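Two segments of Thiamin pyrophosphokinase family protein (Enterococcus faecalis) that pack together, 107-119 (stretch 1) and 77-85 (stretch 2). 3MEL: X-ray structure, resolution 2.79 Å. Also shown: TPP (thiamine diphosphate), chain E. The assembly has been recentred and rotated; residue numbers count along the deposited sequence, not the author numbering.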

# COMPACT_ATOMS: atom_id res chain seq x y z
N ASP A 107 -3.08 -4.00 -5.70
CA ASP A 107 -2.90 -3.42 -7.03
C ASP A 107 -3.59 -2.06 -7.14
O ASP A 107 -3.02 -1.11 -7.67
CB ASP A 107 -3.36 -4.37 -8.15
CG ASP A 107 -4.65 -5.11 -7.82
OD1 ASP A 107 -5.24 -4.86 -6.75
OD2 ASP A 107 -5.07 -5.95 -8.64
N HIS A 108 -4.81 -1.96 -6.64
CA HIS A 108 -5.49 -0.68 -6.59
C HIS A 108 -4.87 0.26 -5.57
O HIS A 108 -4.78 1.46 -5.81
CB HIS A 108 -6.97 -0.88 -6.29
CG HIS A 108 -7.76 -1.29 -7.48
ND1 HIS A 108 -8.81 -2.17 -7.41
CD2 HIS A 108 -7.65 -0.94 -8.79
CE1 HIS A 108 -9.32 -2.35 -8.62
NE2 HIS A 108 -8.63 -1.61 -9.47
N LEU A 109 -4.44 -0.25 -4.44
CA LEU A 109 -3.75 0.65 -3.53
C LEU A 109 -2.60 1.36 -4.29
O LEU A 109 -2.56 2.58 -4.36
CB LEU A 109 -3.28 -0.06 -2.26
CG LEU A 109 -2.34 0.78 -1.39
CD1 LEU A 109 -3.12 1.89 -0.75
CD2 LEU A 109 -1.67 -0.07 -0.33
N LEU A 110 -1.69 0.58 -4.89
CA LEU A 110 -0.56 1.14 -5.64
C LEU A 110 -0.96 1.90 -6.93
O LEU A 110 -0.26 2.82 -7.40
CB LEU A 110 0.43 0.03 -5.99
CG LEU A 110 0.99 -0.74 -4.80
CD1 LEU A 110 1.75 -1.97 -5.28
CD2 LEU A 110 1.89 0.16 -3.96
N ALA A 111 -2.07 1.49 -7.52
CA ALA A 111 -2.65 2.23 -8.64
C ALA A 111 -2.88 3.66 -8.19
O ALA A 111 -2.51 4.60 -8.89
CB ALA A 111 -3.96 1.58 -9.05
N ASN A 112 -3.46 3.81 -7.00
CA ASN A 112 -3.78 5.10 -6.42
C ASN A 112 -2.52 5.87 -5.98
O ASN A 112 -2.31 7.01 -6.34
CB ASN A 112 -4.74 4.93 -5.24
CG ASN A 112 -6.18 4.61 -5.66
OD1 ASN A 112 -6.60 4.89 -6.78
ND2 ASN A 112 -6.95 4.03 -4.75
N LEU A 113 -1.69 5.21 -5.19
CA LEU A 113 -0.47 5.78 -4.65
C LEU A 113 0.55 6.31 -5.67
O LEU A 113 1.47 7.03 -5.31
CB LEU A 113 0.21 4.70 -3.81
CG LEU A 113 1.44 5.06 -3.01
CD1 LEU A 113 1.06 6.13 -2.00
CD2 LEU A 113 1.96 3.83 -2.31
N TRP A 114 0.42 5.95 -6.94
CA TRP A 114 1.36 6.39 -7.95
C TRP A 114 0.68 7.37 -8.91
O TRP A 114 1.20 7.66 -9.98
CB TRP A 114 1.92 5.19 -8.74
CG TRP A 114 2.83 4.22 -7.96
CD1 TRP A 114 3.68 4.51 -6.92
CD2 TRP A 114 2.99 2.81 -8.22
NE1 TRP A 114 4.33 3.36 -6.49
CE2 TRP A 114 3.92 2.31 -7.27
CE3 TRP A 114 2.42 1.92 -9.14
CZ2 TRP A 114 4.29 0.97 -7.24
CZ3 TRP A 114 2.78 0.59 -9.09
CH2 TRP A 114 3.71 0.13 -8.16
N LEU A 115 -0.49 7.86 -8.52
CA LEU A 115 -1.24 8.82 -9.34
C LEU A 115 -0.40 10.01 -9.84
O LEU A 115 -0.29 10.20 -11.05
CB LEU A 115 -2.50 9.27 -8.63
CG LEU A 115 -3.66 8.29 -8.82
CD1 LEU A 115 -4.74 8.44 -7.78
CD2 LEU A 115 -4.25 8.44 -10.20
N PRO A 116 0.20 10.80 -8.92
CA PRO A 116 1.10 11.91 -9.26
C PRO A 116 2.15 11.59 -10.32
O PRO A 116 2.63 12.51 -10.98
CB PRO A 116 1.83 12.18 -7.93
CG PRO A 116 1.45 11.04 -7.02
CD PRO A 116 0.09 10.64 -7.47
N PHE A 117 2.53 10.32 -10.46
CA PHE A 117 3.53 9.93 -11.46
C PHE A 117 3.04 10.16 -12.87
O PHE A 117 3.83 10.48 -13.75
CB PHE A 117 3.91 8.45 -11.31
CG PHE A 117 5.03 8.21 -10.34
CD1 PHE A 117 6.22 8.89 -10.46
CD2 PHE A 117 4.89 7.29 -9.32
CE1 PHE A 117 7.23 8.70 -9.56
CE2 PHE A 117 5.91 7.08 -8.43
CZ PHE A 117 7.08 7.78 -8.55
N GLU A 118 1.73 9.99 -13.08
CA GLU A 118 1.15 10.07 -14.41
C GLU A 118 1.29 11.46 -15.02
O GLU A 118 1.00 12.47 -14.38
CB GLU A 118 -0.31 9.66 -14.34
CG GLU A 118 -0.54 8.41 -13.53
CD GLU A 118 -1.91 7.80 -13.76
OE1 GLU A 118 -2.56 8.14 -14.77
OE2 GLU A 118 -2.33 6.97 -12.92
N PRO A 119 1.76 11.53 -16.27
CA PRO A 119 2.04 12.85 -16.84
C PRO A 119 0.84 13.78 -16.74
O PRO A 119 1.04 14.99 -16.63
CB PRO A 119 2.39 12.53 -18.30
CG PRO A 119 2.90 11.12 -18.25
CD PRO A 119 2.08 10.43 -17.20
N1' TPP E . -3.24 -4.71 -17.59
C2' TPP E . -3.13 -4.30 -19.01
CM2 TPP E . -1.67 -4.03 -19.42
N3' TPP E . -4.12 -3.28 -19.38
C4' TPP E . -5.52 -3.51 -18.97
N4' TPP E . -6.36 -2.37 -19.37
C5' TPP E . -5.55 -3.76 -17.41
C6' TPP E . -4.62 -4.95 -17.14
C7' TPP E . -7.00 -4.01 -16.91
N3 TPP E . -7.81 -2.75 -16.90
C2 TPP E . -7.09 -1.50 -16.64
S1 TPP E . -7.80 -0.77 -15.14
C5 TPP E . -9.22 -1.92 -15.01
C4 TPP E . -9.19 -2.80 -16.27
CM4 TPP E . -9.67 -4.22 -15.97
C6 TPP E . -10.58 -1.31 -14.63
C7 TPP E . -10.87 -1.43 -13.13
O7 TPP E . -11.54 -0.25 -12.72
PA TPP E . -12.37 -0.06 -11.37
O1A TPP E . -11.67 -1.20 -10.53
O2A TPP E . -13.83 0.12 -11.41
O3A TPP E . -12.10 1.26 -10.52
PB TPP E . -12.01 1.61 -8.98
O1B TPP E . -11.29 3.00 -8.88
O2B TPP E . -13.46 2.13 -8.63
O3B TPP E . -11.71 0.51 -8.03
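Stretch 2 (77-85) DTDTQLALQ

Stretch 2 begins in an extended conformation and becomes helical almost at once. Asp77 and Thr78 have phi/psi of -72/142 and -72/153; from Asp79 to Gln85 the values are those of an alpha-helix, which runs on beyond the stretch. The i to i+4 bonds confirm it, starting with Leu82 N to Thr78 O at 3.0 Å and Ala83 N to Asp79 O at 2.9 Å. Stretch 1 opens in a helix that began earlier in the chain. Its regular pattern, for example Asn112 N to His108 O at 2.9 Å, fades into a weak bond from Trp114 N to Leu110 O at 3.2 Å, and a 3-10 segment covers 115-117.

The register gives the direction. Asn112 lies nearest Thr80, with 7.9 Å between their CA atoms, and Leu115 lies nearest Gln81, CA to CA 7.8 Å. His108 meets Thr78 before these pairs and Glu118 reaches Gln81 after them, so both chains advance the same way along the contact. The backbones stay well apart, and side chains make the contact; together the two surfaces bury 314 Å².

Gln81 and Leu115 contribute most, 59 and 58 Å² respectively. The CA-to-CB bond of Gln81 points sideways, yet the end of its side chain comes nearer to stretch 1, with chi1 in m (-80°), chi2 in t (168°) and chi3 at -48°. Its amide NE2 donates to Glu118 OE2 at 2.7 Å with an N-H...acceptor angle of 158°, a short and nearly straight hydrogen bond. The other end of the same amide is held within stretch 2: Gln81 OE1 accepts from Thr78 N at 2.9 Å (166°) and from Thr78 OG1 at 3.2 Å. In return, Gln81 N donates to Thr78 OG1 at 3.1 Å, the capping bond that closes the start of the helix. The side chain that bonds to Glu118 is therefore anchored to the N-cap residue of its own helix.

Leu115 points toward stretch 2 and supplies the apolar part of the contact. With chi1 in m and chi2 in t, its CD2 lies 3.9 Å from Gln81 CG and 4.1 Å from Leu84 CD2. Gln81 and Leu84 are three residues apart, close to one helical turn, so one methyl group can touch both. Gln81 thus offers its aliphatic CG to the leucine and its amide to Glu118.

Thr78, which loses 40 Å² to stretch 1, closes the contact at the other end. It points toward stretch 1, and its CG2 approaches His108 CD2 at 4.1 Å, obliquely to the ring. Between these contacts Thr80 CG2 meets Asn112 OD1 at 3.7 Å. The start of the stretch 2 helix also binds thiamine diphosphate: Thr80 N and Thr80 OG1 donate to TPP O1B at 3.1 and 2.8 Å, while TPP O3B lies over one face of the His108 ring.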

# COMPACT_ATOMS: atom_id res chain seq x y z
N ASP A 77 -8.16 3.08 -17.90
CA ASP A 77 -8.29 3.78 -16.64
C ASP A 77 -9.17 3.06 -15.64
O ASP A 77 -10.20 2.50 -16.00
CB ASP A 77 -8.89 5.16 -16.85
CG ASP A 77 -7.94 6.11 -17.52
OD1 ASP A 77 -6.91 5.67 -18.09
OD2 ASP A 77 -8.24 7.31 -17.50
N THR A 78 -8.77 3.11 -14.38
CA THR A 78 -9.66 2.78 -13.27
C THR A 78 -10.71 3.89 -13.09
O THR A 78 -10.45 5.05 -13.42
CB THR A 78 -8.87 2.65 -11.97
OG1 THR A 78 -8.18 3.88 -11.70
CG2 THR A 78 -7.86 1.52 -12.05
N ASP A 79 -11.87 3.55 -12.54
CA ASP A 79 -12.90 4.56 -12.27
C ASP A 79 -12.33 5.78 -11.57
O ASP A 79 -12.66 6.91 -11.91
CB ASP A 79 -14.04 3.97 -11.45
CG ASP A 79 -15.06 3.23 -12.31
OD1 ASP A 79 -14.99 3.35 -13.55
OD2 ASP A 79 -15.92 2.52 -11.74
N THR A 80 -11.43 5.54 -10.61
CA THR A 80 -10.78 6.60 -9.86
C THR A 80 -9.81 7.43 -10.71
O THR A 80 -9.73 8.63 -10.55
CB THR A 80 -10.07 6.05 -8.60
OG1 THR A 80 -11.05 5.55 -7.68
CG2 THR A 80 -9.26 7.12 -7.91
N GLN A 81 -9.07 6.81 -11.62
CA GLN A 81 -8.24 7.62 -12.52
C GLN A 81 -9.11 8.57 -13.34
O GLN A 81 -8.80 9.75 -13.49
CB GLN A 81 -7.39 6.76 -13.44
CG GLN A 81 -6.13 6.22 -12.79
CD GLN A 81 -5.47 5.14 -13.62
OE1 GLN A 81 -6.12 4.21 -14.10
NE2 GLN A 81 -4.16 5.26 -13.80
N LEU A 82 -10.21 8.03 -13.85
CA LEU A 82 -11.13 8.79 -14.68
C LEU A 82 -11.75 9.97 -13.93
O LEU A 82 -11.68 11.12 -14.39
CB LEU A 82 -12.23 7.88 -15.22
CG LEU A 82 -13.16 8.62 -16.18
CD1 LEU A 82 -12.35 9.31 -17.28
CD2 LEU A 82 -14.19 7.68 -16.74
N ALA A 83 -12.35 9.67 -12.78
CA ALA A 83 -12.98 10.68 -11.93
C ALA A 83 -12.02 11.78 -11.56
O ALA A 83 -12.38 12.94 -11.59
CB ALA A 83 -13.57 10.05 -10.70
N LEU A 84 -10.78 11.45 -11.22
CA LEU A 84 -9.81 12.49 -10.88
C LEU A 84 -9.55 13.46 -12.03
O LEU A 84 -9.57 14.66 -11.83
CB LEU A 84 -8.49 11.90 -10.38
CG LEU A 84 -7.34 12.87 -10.03
CD1 LEU A 84 -7.69 13.93 -8.93
CD2 LEU A 84 -6.10 12.06 -9.66
N GLN A 85 -9.33 12.94 -13.23
CA GLN A 85 -9.10 13.79 -14.39
C GLN A 85 -10.32 14.68 -14.72
O GLN A 85 -10.17 15.87 -15.01
CB GLN A 85 -8.70 12.95 -15.61
CG GLN A 85 -8.06 13.76 -16.75
CD GLN A 85 -7.32 12.88 -17.74
OE1 GLN A 85 -7.27 11.66 -17.58
NE2 GLN A 85 -6.74 13.50 -18.77